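Local coordinates for lipoprotein (Mycoplasma mycoides subsp. capri, PDB 7ADK), which is probably a serine-type protease of the chymotrypsin-like PA clan, with a peptidase domain of a mycoplasma family, at residues V787-D792 / Y808-G813; T510-E515 / I536-A541. One frame throughout, in Å; residues are numbered along the deposited sequence.

Interactions 1 and 2 lie side by side, their centres about 11 Å apart, and both reach the same mixed sheet through strands 783-792 and 535-537. Both segments of interaction 2 precede those of interaction 1 in sequence. Val787 bridges them with both its methyl groups: its CG2 is 3.6 Å from Asp539 N and its CG1 3.7 Å from Ala538 CB. Tyr808 CG meets Phe512 CE1 at 3.6 Å, and Leu810 CD1 packs on Phe540 CD2 at 3.5 Å. Asp539, hydrogen-bonded to His450, suggests the His-Asp pair of a PA-clan catalytic site, so Val787 packs on the backbone of the probable catalytic acid.

Interaction 1. Residues V787-D792 / Y808-G813; sequences VAFRSD and YDLIYG
Arg790 and Asp809 face each other in a non-hydrogen-bonded antiparallel pair and close it with a salt bridge, Arg790 NH1 to Asp809 OD2 at 2.8 Å. The Arg790 chain runs extended and brings the edge of its guanidinium to the anti lone pair of OD2, the two planes turned 75° apart; NH1 also bonds to Phe853 O. The other oxygen, Asp809 OD1, takes two backbone donors, Ile811 N and Tyr812 N, each at 2.9 Å. The Ile811 bond makes an Asx turn; Tyr812 N arrives from above the carboxylate plane. The same carboxylate thus holds the turn after the strand and would offset the charge of Arg790, which also makes a cation-pi pair with Phe855.

Next along, Ser791 and Tyr808 form the hydrogen-bonded pair of the antiparallel ladder: Ser791 N gives a nearly straight bond to Tyr808 O (2.8 Å), and Tyr808 N returns one to Ser791 O (3.0 Å). Beyond the ladder Leu810 N reaches Phe789 O at 3.1 Å, N-H...O angle 175°. Tyr808 CG lies between the backbone N and carbonyl carbon (chi1 70°), setting the ring alongside Ser791, whose CB lies over one face as a CH-pi contact, 3.9 Å from the centroid. The phenol OH bonds to Leu745 N and only weakly to Ala788 O. Phe789 CD1 packs against Leu810 CD1, which comes at the ring edge, and against Ile811 CG1, each 4.0 Å away.

The bridges join strands 783-792 and 807-809 in the mixed sheet; strand 769-778 packs on Phe789, and strand 737-747 touches Ala788 and Ser791.

Interaction 2. Residues T510-E515 / I536-A541; sequences TDFINE and IFADFA
Two hydrogen bonds, to His450 ND1 and Asn448 ND2, grip Asp539 OD2, an arrangement consistent with the His-Asp pair of a chymotrypsin-like PA-clan catalytic triad. Residues 536-541 carry this aspartate between two sheets, from strand 535-537 of the mixed one to strand 541-546 of the antiparallel one, and the loop 510-515 packs against the start of that passage.

A single hydrogen bond ties the backbones together: Asp511 N to Ile536 O, 2.8 Å, met nearly along the C=O axis. Asp511 has left-handed backbone angles (55°/34°) and opens a type I turn that ends at Asn514. The turn is closed twice, by Asn514 N to Asp511 O and by Asn514 ND2 to Asp511 OD2 at 2.8 Å, the carboxylate being approached from above its plane.

Ile536 is the residue most covered by the loop. Its CG1, between the backbone N and the carbonyl carbon (chi1 58°), lies 3.7 Å from Asp511 OD1, while CD1 reaches the Phe512 ring at CE2 (4.3 Å) and Ile513 CG1 (4.2 Å). Phe512 turns the same ring corner to residues 536-541, with Ala538 N in the ring plane beyond it and Ala538 CB 4.0 Å from CE2. Phe537 sends its ring off to stack on Tyr727, so it is Phe537 CB that rests on Thr510 CA, 4.0 Å away.

Interaction 1. Residues V787-D792 / Y808-G813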
loop_
_atom_site.group_PDB
_atom_site.type_symbol
_atom_site.label_atom_id
_atom_site.label_comp_id
_atom_site.label_asym_id
_atom_site.label_seq_id
_atom_site.Cartn_x
_atom_site.Cartn_y
_atom_site.Cartn_z
ATOM N N VAL B 787 10.690 -23.501 -13.026
ATOM C CA VAL B 787 10.774 -24.877 -13.532
ATOM C C VAL B 787 10.010 -25.019 -14.833
ATOM O O VAL B 787 8.794 -24.870 -14.822
ATOM C CB VAL B 787 10.190 -25.865 -12.507
ATOM C CG1 VAL B 787 10.113 -27.298 -13.019
ATOM C CG2 VAL B 787 11.014 -25.905 -11.236
ATOM N N ALA B 788 10.649 -25.376 -15.944
ATOM C CA ALA B 788 9.894 -25.775 -17.125
ATOM C C ALA B 788 9.295 -27.177 -16.926
ATOM O O ALA B 788 9.973 -28.114 -16.502
ATOM C CB ALA B 788 10.759 -25.663 -18.373
ATOM N N PHE B 789 8.020 -27.350 -17.264
ATOM C CA PHE B 789 7.330 -28.648 -17.194
ATOM C C PHE B 789 7.867 -29.686 -18.188
ATOM O O PHE B 789 7.824 -30.888 -17.940
ATOM C CB PHE B 789 5.839 -28.467 -17.514
ATOM C CG PHE B 789 5.077 -27.485 -16.663
ATOM C CD1 PHE B 789 4.680 -27.833 -15.365
ATOM C CD2 PHE B 789 4.745 -26.228 -17.179
ATOM C CE1 PHE B 789 3.919 -26.936 -14.609
ATOM C CE2 PHE B 789 4.015 -25.321 -16.403
ATOM C CZ PHE B 789 3.575 -25.686 -15.132
ATOM N N ARG B 790 8.312 -29.201 -19.344
ATOM C CA ARG B 790 8.736 -29.980 -20.496
ATOM C C ARG B 790 10.143 -29.574 -20.891
ATOM O O ARG B 790 10.482 -28.397 -20.875
ATOM C CB ARG B 790 7.722 -29.774 -21.618
ATOM C CG ARG B 790 7.929 -30.728 -22.779
ATOM C CD ARG B 790 6.868 -30.540 -23.838
ATOM N NE ARG B 790 7.147 -31.324 -25.040
ATOM C CZ ARG B 790 6.787 -32.561 -25.286
ATOM N NH1 ARG B 790 6.136 -33.293 -24.444
ATOM N NH2 ARG B 790 7.062 -33.100 -26.424
ATOM N N SER B 791 10.948 -30.550 -21.261
ATOM C CA SER B 791 12.275 -30.378 -21.826
ATOM C C SER B 791 12.437 -31.320 -23.007
ATOM O O SER B 791 12.211 -32.519 -22.908
ATOM C CB SER B 791 13.354 -30.610 -20.774
ATOM O OG SER B 791 14.637 -30.604 -21.321
ATOM N N ASP B 792 12.897 -30.769 -24.115
ATOM C CA ASP B 792 13.359 -31.481 -25.303
ATOM C C ASP B 792 14.710 -32.187 -25.095
ATOM O O ASP B 792 15.170 -32.953 -25.940
ATOM C CB ASP B 792 13.474 -30.415 -26.383
ATOM C CG ASP B 792 13.669 -30.913 -27.806
ATOM O OD1 ASP B 792 14.248 -30.149 -28.612
ATOM O OD2 ASP B 792 13.177 -32.010 -28.129
ATOM N N TYR B 808 12.328 -34.777 -20.990
ATOM C CA TYR B 808 11.274 -35.164 -20.071
ATOM C C TYR B 808 10.021 -34.304 -20.240
ATOM O O TYR B 808 10.087 -33.150 -20.643
ATOM C CB TYR B 808 11.809 -35.116 -18.626
ATOM C CG TYR B 808 12.097 -33.748 -18.040
ATOM C CD1 TYR B 808 13.394 -33.212 -18.067
ATOM C CD2 TYR B 808 11.066 -33.031 -17.416
ATOM C CE1 TYR B 808 13.649 -31.952 -17.506
ATOM C CE2 TYR B 808 11.313 -31.768 -16.868
ATOM C CZ TYR B 808 12.600 -31.217 -16.924
ATOM O OH TYR B 808 12.830 -29.966 -16.456
ATOM N N ASP B 809 8.876 -34.847 -19.857
ATOM C CA ASP B 809 7.655 -34.090 -19.618
ATOM C C ASP B 809 7.026 -34.594 -18.320
ATOM O O ASP B 809 6.687 -35.771 -18.215
ATOM C CB ASP B 809 6.748 -34.220 -20.841
ATOM C CG ASP B 809 5.497 -33.347 -20.781
ATOM O OD1 ASP B 809 4.961 -33.132 -19.673
ATOM O OD2 ASP B 809 5.056 -32.908 -21.864
ATOM N N LEU B 810 6.924 -33.739 -17.307
ATOM C CA LEU B 810 6.414 -34.117 -15.987
ATOM C C LEU B 810 4.897 -33.914 -15.810
ATOM O O LEU B 810 4.363 -34.217 -14.751
ATOM C CB LEU B 810 7.339 -33.637 -14.845
ATOM C CG LEU B 810 7.847 -32.196 -14.840
ATOM C CD1 LEU B 810 6.696 -31.242 -14.628
ATOM C CD2 LEU B 810 8.886 -32.007 -13.755
ATOM N N ILE B 811 4.181 -33.552 -16.878
ATOM C CA ILE B 811 2.715 -33.590 -16.971
ATOM C C ILE B 811 2.253 -34.809 -17.794
ATOM O O ILE B 811 1.375 -35.543 -17.355
ATOM C CB ILE B 811 2.180 -32.258 -17.538
ATOM C CG1 ILE B 811 2.604 -31.040 -16.696
ATOM C CG2 ILE B 811 0.664 -32.271 -17.739
ATOM C CD1 ILE B 811 1.986 -30.926 -15.319
ATOM N N TYR B 812 2.861 -35.067 -18.959
ATOM C CA TYR B 812 2.444 -36.156 -19.863
ATOM C C TYR B 812 3.301 -37.430 -19.798
ATOM O O TYR B 812 2.800 -38.495 -20.159
ATOM C CB TYR B 812 2.348 -35.640 -21.303
ATOM C CG TYR B 812 1.206 -34.682 -21.564
ATOM C CD1 TYR B 812 -0.042 -35.177 -21.968
ATOM C CD2 TYR B 812 1.390 -33.304 -21.390
ATOM C CE1 TYR B 812 -1.104 -34.291 -22.210
ATOM C CE2 TYR B 812 0.336 -32.413 -21.640
ATOM C CZ TYR B 812 -0.912 -32.904 -22.066
ATOM O OH TYR B 812 -1.928 -32.060 -22.351
ATOM N N GLY B 813 4.543 -37.358 -19.319
ATOM C CA GLY B 813 5.482 -38.477 -19.296
ATOM C C GLY B 813 6.054 -38.833 -20.672
ATOM O O GLY B 813 5.867 -38.120 -21.655
#

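Interaction 2. Residues T510-E515 / I536-A541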
loop_
_atom_site.group_PDB
_atom_site.type_symbol
_atom_site.label_atom_id
_atom_site.label_comp_id
_atom_site.label_asym_id
_atom_site.label_seq_id
_atom_site.Cartn_x
_atom_site.Cartn_y
_atom_site.Cartn_z
ATOM N N THR B 510 9.931 -35.549 -7.704
ATOM C CA THR B 510 11.188 -36.037 -7.130
ATOM C C THR B 510 11.754 -37.174 -7.967
ATOM O O THR B 510 11.058 -38.120 -8.324
ATOM C CB THR B 510 11.011 -36.517 -5.689
ATOM O OG1 THR B 510 9.890 -37.365 -5.564
ATOM C CG2 THR B 510 10.861 -35.362 -4.722
ATOM N N ASP B 511 13.043 -37.098 -8.270
ATOM C CA ASP B 511 13.841 -38.181 -8.849
ATOM C C ASP B 511 13.281 -38.778 -10.152
ATOM O O ASP B 511 13.446 -39.948 -10.483
ATOM C CB ASP B 511 14.181 -39.196 -7.762
ATOM C CG ASP B 511 15.564 -39.815 -7.910
ATOM O OD1 ASP B 511 16.437 -39.257 -8.593
ATOM O OD2 ASP B 511 15.792 -40.884 -7.332
ATOM N N PHE B 512 12.649 -37.917 -10.946
ATOM C CA PHE B 512 11.900 -38.240 -12.162
ATOM C C PHE B 512 12.737 -38.670 -13.377
ATOM O O PHE B 512 12.164 -39.058 -14.396
ATOM C CB PHE B 512 10.999 -37.050 -12.497
ATOM C CG PHE B 512 11.749 -35.799 -12.887
ATOM C CD1 PHE B 512 12.145 -35.586 -14.212
ATOM C CD2 PHE B 512 12.047 -34.840 -11.907
ATOM C CE1 PHE B 512 12.806 -34.403 -14.558
ATOM C CE2 PHE B 512 12.721 -33.664 -12.255
ATOM C CZ PHE B 512 13.090 -33.436 -13.585
ATOM N N ILE B 513 14.068 -38.636 -13.294
ATOM C CA ILE B 513 15.014 -39.123 -14.317
ATOM C C ILE B 513 15.550 -40.538 -14.014
ATOM O O ILE B 513 16.147 -41.169 -14.884
ATOM C CB ILE B 513 16.160 -38.087 -14.461
ATOM C CG1 ILE B 513 15.662 -36.719 -14.945
ATOM C CG2 ILE B 513 17.299 -38.520 -15.388
ATOM C CD1 ILE B 513 14.907 -36.696 -16.272
ATOM N N ASN B 514 15.365 -41.057 -12.792
ATOM C CA ASN B 514 16.123 -42.186 -12.229
ATOM C C ASN B 514 15.761 -43.605 -12.746
ATOM O O ASN B 514 15.633 -44.560 -11.977
ATOM C CB ASN B 514 16.155 -42.045 -10.696
ATOM C CG ASN B 514 17.334 -42.728 -10.012
ATOM O OD1 ASN B 514 18.183 -43.345 -10.637
ATOM N ND2 ASN B 514 17.453 -42.618 -8.713
ATOM N N GLU B 515 15.605 -43.744 -14.064
ATOM C CA GLU B 515 15.859 -44.997 -14.776
ATOM C C GLU B 515 17.380 -45.107 -14.989
ATOM O O GLU B 515 18.068 -44.104 -15.007
ATOM C CB GLU B 515 15.078 -45.056 -16.103
ATOM C CG GLU B 515 15.320 -46.362 -16.876
ATOM C CD GLU B 515 14.369 -46.617 -18.049
ATOM O OE1 GLU B 515 14.068 -45.691 -18.829
ATOM O OE2 GLU B 515 13.952 -47.783 -18.243
ATOM N N ILE B 536 17.713 -35.890 -7.030
ATOM C CA ILE B 536 17.443 -34.686 -7.817
ATOM C C ILE B 536 15.950 -34.407 -7.834
ATOM O O ILE B 536 15.155 -35.340 -7.830
ATOM C CB ILE B 536 17.983 -34.804 -9.264
ATOM C CG1 ILE B 536 17.426 -36.006 -10.056
ATOM C CG2 ILE B 536 19.513 -34.840 -9.266
ATOM C CD1 ILE B 536 16.274 -35.646 -10.982
ATOM N N PHE B 537 15.543 -33.149 -7.900
ATOM C CA PHE B 537 14.141 -32.768 -8.053
ATOM C C PHE B 537 13.996 -31.456 -8.833
ATOM O O PHE B 537 14.950 -30.704 -9.012
ATOM C CB PHE B 537 13.450 -32.723 -6.674
ATOM C CG PHE B 537 13.527 -31.403 -5.945
ATOM C CD1 PHE B 537 12.360 -30.704 -5.620
ATOM C CD2 PHE B 537 14.767 -30.839 -5.617
ATOM C CE1 PHE B 537 12.438 -29.451 -5.001
ATOM C CE2 PHE B 537 14.845 -29.584 -5.007
ATOM C CZ PHE B 537 13.677 -28.885 -4.705
ATOM N N ALA B 538 12.791 -31.157 -9.293
ATOM C CA ALA B 538 12.403 -29.813 -9.722
ATOM C C ALA B 538 11.299 -29.298 -8.810
ATOM O O ALA B 538 10.402 -30.076 -8.490
ATOM C CB ALA B 538 11.931 -29.876 -11.160
ATOM N N ASP B 539 11.332 -28.043 -8.379
ATOM C CA ASP B 539 10.372 -27.548 -7.391
ATOM C C ASP B 539 8.965 -27.333 -7.995
ATOM O O ASP B 539 8.548 -26.225 -8.308
ATOM C CB ASP B 539 10.964 -26.327 -6.675
ATOM C CG ASP B 539 10.266 -25.996 -5.348
ATOM O OD1 ASP B 539 9.619 -26.885 -4.765
ATOM O OD2 ASP B 539 10.325 -24.837 -4.890
ATOM N N PHE B 540 8.224 -28.421 -8.186
ATOM C CA PHE B 540 6.858 -28.479 -8.725
ATOM C C PHE B 540 6.049 -29.619 -8.066
ATOM O O PHE B 540 6.553 -30.731 -7.944
ATOM C CB PHE B 540 6.919 -28.648 -10.248
ATOM C CG PHE B 540 5.596 -29.000 -10.894
ATOM C CD1 PHE B 540 4.499 -28.133 -10.784
ATOM C CD2 PHE B 540 5.436 -30.225 -11.554
ATOM C CE1 PHE B 540 3.254 -28.484 -11.321
ATOM C CE2 PHE B 540 4.194 -30.574 -12.109
ATOM C CZ PHE B 540 3.107 -29.699 -11.998
ATOM N N ALA B 541 4.805 -29.375 -7.665
ATOM C CA ALA B 541 3.946 -30.376 -7.049
ATOM C C ALA B 541 2.484 -30.175 -7.456
ATOM O O ALA B 541 2.103 -29.077 -7.844
ATOM C CB ALA B 541 4.151 -30.325 -5.536
#